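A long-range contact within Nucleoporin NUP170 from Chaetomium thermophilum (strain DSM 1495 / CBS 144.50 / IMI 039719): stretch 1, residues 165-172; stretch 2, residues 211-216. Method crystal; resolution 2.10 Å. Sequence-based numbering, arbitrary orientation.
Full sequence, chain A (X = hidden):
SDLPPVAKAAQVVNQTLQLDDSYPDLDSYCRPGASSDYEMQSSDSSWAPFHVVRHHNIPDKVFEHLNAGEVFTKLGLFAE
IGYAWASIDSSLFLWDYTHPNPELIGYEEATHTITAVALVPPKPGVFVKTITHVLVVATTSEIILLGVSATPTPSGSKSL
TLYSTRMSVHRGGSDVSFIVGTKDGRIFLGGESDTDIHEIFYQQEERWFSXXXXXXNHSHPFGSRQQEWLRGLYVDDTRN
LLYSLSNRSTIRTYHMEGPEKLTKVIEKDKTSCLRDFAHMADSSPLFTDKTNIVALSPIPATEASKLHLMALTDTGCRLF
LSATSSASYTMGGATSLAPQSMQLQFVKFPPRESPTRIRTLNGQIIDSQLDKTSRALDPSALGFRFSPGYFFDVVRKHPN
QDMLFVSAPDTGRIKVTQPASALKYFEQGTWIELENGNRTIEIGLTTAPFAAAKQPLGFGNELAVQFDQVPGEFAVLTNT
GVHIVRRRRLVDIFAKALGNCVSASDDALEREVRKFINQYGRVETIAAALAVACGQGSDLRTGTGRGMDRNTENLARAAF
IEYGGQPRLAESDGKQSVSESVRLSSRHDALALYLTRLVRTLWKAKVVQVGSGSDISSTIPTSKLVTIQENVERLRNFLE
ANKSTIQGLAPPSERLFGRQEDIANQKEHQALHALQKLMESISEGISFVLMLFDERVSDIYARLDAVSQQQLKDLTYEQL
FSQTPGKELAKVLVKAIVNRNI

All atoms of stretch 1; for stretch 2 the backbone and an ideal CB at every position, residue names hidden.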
ATOM      1  N   THR A 165     -30.774   9.228   5.955  1.00 69.14           N
ATOM      2  CA  THR A 165     -30.242   9.781   7.199  1.00 66.80           C
ATOM      3  C   THR A 165     -30.942  11.042   7.675  1.00 67.82           C
ATOM      4  O   THR A 165     -30.764  11.406   8.842  1.00 77.31           O
ATOM      5  CB  THR A 165     -28.747  10.094   7.048  1.00 63.47           C
ATOM      6  OG1 THR A 165     -28.575  11.181   6.128  1.00 58.04           O
ATOM      7  CG2 THR A 165     -27.980   8.880   6.550  1.00 55.71           C
ATOM      8  N   ARG A 166     -31.718  11.725   6.837  1.00 63.72           N
ATOM      9  CA  ARG A 166     -32.270  13.045   7.131  1.00 74.87           C
ATOM     10  C   ARG A 166     -31.182  14.088   7.357  1.00 76.11           C
ATOM     11  O   ARG A 166     -31.478  15.190   7.836  1.00 75.13           O
ATOM     12  CB  ARG A 166     -33.207  13.014   8.349  1.00 82.29           C
ATOM     13  CG  ARG A 166     -34.299  11.957   8.288  1.00 85.00           C
ATOM     14  CD  ARG A 166     -35.188  12.040   9.519  1.00 81.43           C
ATOM     15  NE  ARG A 166     -35.955  10.816   9.742  1.00 81.16           N
ATOM     16  CZ  ARG A 166     -36.517  10.488  10.901  1.00 88.25           C
ATOM     17  NH1 ARG A 166     -36.398  11.286  11.956  1.00 85.19           N
ATOM     18  NH2 ARG A 166     -37.197   9.354  11.012  1.00 89.48           N
ATOM     19  N   MET A 167     -29.932  13.770   7.022  1.00 71.62           N
ATOM     20  CA  MET A 167     -28.800  14.666   7.224  1.00 64.40           C
ATOM     21  C   MET A 167     -28.472  15.359   5.908  1.00 64.29           C
ATOM     22  O   MET A 167     -28.094  14.701   4.932  1.00 58.14           O
ATOM     23  CB  MET A 167     -27.586  13.894   7.740  1.00 63.02           C
ATOM     24  CG  MET A 167     -27.779  13.271   9.113  1.00 53.22           C
ATOM     25  SD  MET A 167     -26.387  12.239   9.606  1.00 63.00           S
ATOM     26  CE  MET A 167     -26.899  11.737  11.248  1.00 74.39           C
ATOM     27  N   SER A 168     -28.618  16.681   5.883  1.00 67.21           N
ATOM     28  CA  SER A 168     -28.304  17.464   4.696  1.00 62.11           C
ATOM     29  C   SER A 168     -28.207  18.929   5.092  1.00 69.38           C
ATOM     30  O   SER A 168     -28.767  19.355   6.106  1.00 71.77           O
ATOM     31  CB  SER A 168     -29.354  17.273   3.597  1.00 59.01           C
ATOM     32  OG  SER A 168     -30.575  17.898   3.950  1.00 74.04           O
ATOM     33  N   VAL A 169     -27.485  19.695   4.276  1.00 63.91           N
ATOM     34  CA  VAL A 169     -27.305  21.124   4.494  1.00 59.30           C
ATOM     35  C   VAL A 169     -27.277  21.828   3.147  1.00 61.72           C
ATOM     36  O   VAL A 169     -26.792  21.287   2.149  1.00 60.51           O
ATOM     37  CB  VAL A 169     -26.014  21.442   5.282  1.00 67.11           C
ATOM     38  CG1 VAL A 169     -26.209  21.171   6.765  1.00 78.53           C
ATOM     39  CG2 VAL A 169     -24.835  20.652   4.728  1.00 64.34           C
ATOM     40  N   HIS A 170     -27.809  23.048   3.126  1.00 67.04           N
ATOM     41  CA  HIS A 170     -27.736  23.871   1.930  1.00 69.37           C
ATOM     42  C   HIS A 170     -26.284  24.209   1.622  1.00 63.62           C
ATOM     43  O   HIS A 170     -25.493  24.509   2.522  1.00 59.75           O
ATOM     44  CB  HIS A 170     -28.560  25.144   2.118  1.00 65.25           C
ATOM     45  CG  HIS A 170     -30.025  24.888   2.286  1.00 82.95           C
ATOM     46  ND1 HIS A 170     -30.806  25.581   3.185  1.00 95.63           N
ATOM     47  CD2 HIS A 170     -30.851  24.011   1.668  1.00 89.49           C
ATOM     48  CE1 HIS A 170     -32.050  25.142   3.114  1.00104.02           C
ATOM     49  NE2 HIS A 170     -32.104  24.190   2.200  1.00108.16           N
ATOM     50  N   ARG A 171     -25.932  24.142   0.338  1.00 56.01           N
ATOM     51  CA  ARG A 171     -24.541  24.319  -0.064  1.00 53.13           C
ATOM     52  C   ARG A 171     -24.065  25.738   0.212  1.00 65.39           C
ATOM     53  O   ARG A 171     -23.065  25.949   0.906  1.00 65.02           O
ATOM     54  CB  ARG A 171     -24.378  23.992  -1.549  1.00 58.48           C
ATOM     55  CG  ARG A 171     -22.927  23.924  -1.999  1.00 50.74           C
ATOM     56  CD  ARG A 171     -22.798  24.057  -3.504  1.00 54.14           C
ATOM     57  NE  ARG A 171     -23.034  25.426  -3.958  1.00 51.41           N
ATOM     58  CZ  ARG A 171     -22.877  25.835  -5.211  1.00 52.74           C
ATOM     59  NH1 ARG A 171     -22.481  24.981  -6.146  1.00 52.56           N
ATOM     60  NH2 ARG A 171     -23.114  27.100  -5.533  1.00 55.96           N
ATOM     61  N   GLY A 172     -24.772  26.719  -0.329  1.00 67.23           N
ATOM     62  CA  GLY A 172     -24.317  28.087  -0.321  1.00 60.54           C
ATOM     63  C   GLY A 172     -23.803  28.517  -1.679  1.00 51.90           C
ATOM     64  O   GLY A 172     -24.128  27.938  -2.719  1.00 64.88           O
ATOM     65  N   UNK A 211     -29.290  21.603  14.693  1.00 80.11           N
ATOM     66  CA  UNK A 211     -29.769  20.587  13.770  1.00 78.04           C
ATOM     67  C   UNK A 211     -28.851  19.366  13.784  1.00 71.80           C
ATOM     68  O   UNK A 211     -27.738  19.392  14.317  1.00 73.13           O
ATOM     69  CB  UNK A 211     -29.872  21.159  12.355  1.00 78.04           C
ATOM     70  N   UNK A 212     -29.340  18.278  13.183  1.00 69.87           N
ATOM     71  CA  UNK A 212     -28.556  17.051  13.094  1.00 66.79           C
ATOM     72  C   UNK A 212     -27.346  17.192  12.182  1.00 71.04           C
ATOM     73  O   UNK A 212     -26.420  16.382  12.285  1.00 64.43           O
ATOM     74  CB  UNK A 212     -29.439  15.904  12.598  1.00 66.79           C
ATOM     75  N   UNK A 213     -27.335  18.181  11.289  1.00 66.23           N
ATOM     76  CA  UNK A 213     -26.273  18.321  10.301  1.00 66.10           C
ATOM     77  C   UNK A 213     -25.988  19.797  10.073  1.00 61.67           C
ATOM     78  O   UNK A 213     -26.913  20.578   9.837  1.00 60.04           O
ATOM     79  CB  UNK A 213     -26.651  17.633   8.988  1.00 66.10           C
ATOM     80  N   UNK A 214     -24.705  20.168  10.137  1.00 59.25           N
ATOM     81  CA  UNK A 214     -24.305  21.549   9.978  1.00 67.75           C
ATOM     82  C   UNK A 214     -23.093  21.673   9.075  1.00 63.92           C
ATOM     83  O   UNK A 214     -22.431  20.686   8.743  1.00 53.77           O
ATOM     84  CB  UNK A 214     -24.014  22.177  11.342  1.00 67.75           C
ATOM     85  N   UNK A 215     -22.814  22.916   8.689  1.00 62.85           N
ATOM     86  CA  UNK A 215     -21.722  23.242   7.783  1.00 51.76           C
ATOM     87  C   UNK A 215     -21.100  24.559   8.219  1.00 55.83           C
ATOM     88  O   UNK A 215     -21.817  25.492   8.593  1.00 57.92           O
ATOM     89  CB  UNK A 215     -22.209  23.320   6.335  1.00 51.76           C
ATOM     90  N   UNK A 216     -19.768  24.636   8.180  1.00 55.53           N
ATOM     91  CA  UNK A 216     -19.061  25.861   8.539  1.00 52.43           C
ATOM     92  C   UNK A 216     -17.889  26.074   7.590  1.00 54.81           C
ATOM     93  O   UNK A 216     -17.298  25.122   7.070  1.00 47.32           O
ATOM     94  CB  UNK A 216     -18.576  25.806   9.989  1.00 52.43           C
TER

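Position 211 lies beyond the reach of stretch 1. Its ideal CB has no atom of that stretch within 5.5 Å. Many side chains would fit. The residue is Ser-211. OG of Ser-211 donates a hydrogen bond to the backbone O of 213 at 3.0 Å.

Position 212 points its CA-to-CB bond toward stretch 1. The ideal CB is 4.7 Å from Met-167 CG and 5.2 Å from Arg-166 O. Met-167 offers an apolar flank, while the guanidinium of Arg-166 brings positive charge nearby. A long aliphatic chain would suit the first, and an acidic end could suit the second. The residue is Arg-212. Its CD touches the end of the methionine, 4.3 Å from Met-167 CE. Its NH2 comes within 4.1 Å of Arg-166 NH1, so two like charges sit close together.

Position 213 is an extended strand position that also points toward stretch 1. Its ideal CB is 3.8 Å from Ser-168 N, 4.1 Å from Met-167 CB and 4.2 Å from Val-169 CG1. These close approaches favour a small or medium apolar side chain; alanine, cysteine or valine would be reasonable guesses. The residue is Cys-213. SG packs against Val-169 CG1 at 3.7 Å, and CB meets Met-167 CB at 4.1 Å. The O of water 1 lies 2.8 Å from Ser-168 O and 3.1 Å from Cys-213 O, placed to link the two backbones.

Position 214 points away. An ideal CB would be 5.2 Å from Val-169 CG1 and has room, so stretch 1 does not call for glycine, and many residues would fit. The residue is Gly-214, whose CA rests 3.8 Å from Val-169 CG1.

Position 215 points toward stretch 1 again, in the alternation of an extended strand. Its ideal CB is 4.1 Å from Val-169 CG2 and 5.2 Å from His-170 O. The near end is apolar; farther along lies the carbonyl of Arg-171, an acceptor. A valine or leucine would use the first, but a long chain ending in a donor would use both. The residue is Lys-215. All four chi angles are t, so the chain is fully extended. NZ donates a hydrogen bond to Arg-171 O at 2.7 Å. This is the only direct hydrogen bond between the stretches.

Position 216 is out of reach of stretch 1, which leaves its choice open. The residue is Ile-216, and it makes no contact here.

Stretch 2 211-216: SRCGKI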
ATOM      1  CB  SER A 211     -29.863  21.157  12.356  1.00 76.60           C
ATOM      2  OG  SER A 211     -28.657  21.807  11.991  1.00 87.74           O
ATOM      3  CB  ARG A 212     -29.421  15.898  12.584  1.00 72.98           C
ATOM      4  CG  ARG A 212     -30.057  15.048  13.665  1.00 79.93           C
ATOM      5  CD  ARG A 212     -30.239  13.621  13.170  1.00 90.63           C
ATOM      6  NE  ARG A 212     -31.003  12.800  14.105  1.00100.25           N
ATOM      7  CZ  ARG A 212     -32.322  12.642  14.070  1.00104.38           C
ATOM      8  NH1 ARG A 212     -32.919  11.872  14.969  1.00100.82           N
ATOM      9  NH2 ARG A 212     -33.050  13.250  13.141  1.00101.05           N
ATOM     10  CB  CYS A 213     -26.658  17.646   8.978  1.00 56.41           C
ATOM     11  SG  CYS A 213     -25.350  17.661   7.729  1.00 67.78           S
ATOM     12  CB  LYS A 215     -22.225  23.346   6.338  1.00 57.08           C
ATOM     13  CG  LYS A 215     -21.150  23.629   5.308  1.00 60.14           C
ATOM     14  CD  LYS A 215     -21.743  23.681   3.910  1.00 62.34           C
ATOM     15  CE  LYS A 215     -20.683  23.982   2.864  1.00 70.18           C
ATOM     16  NZ  LYS A 215     -21.256  24.017   1.491  1.00 70.62           N
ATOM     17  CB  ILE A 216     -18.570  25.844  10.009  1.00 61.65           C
ATOM     18  CG1 ILE A 216     -17.329  24.958  10.173  1.00 61.10           C
ATOM     19  CG2 ILE A 216     -19.700  25.402  10.936  1.00 73.38           C
ATOM     20  CD1 ILE A 216     -16.764  24.960  11.586  1.00 77.09           C
TER
HETATM   21  O   HOH W   1     -29.516  20.991   8.280  1.00 67.84           O
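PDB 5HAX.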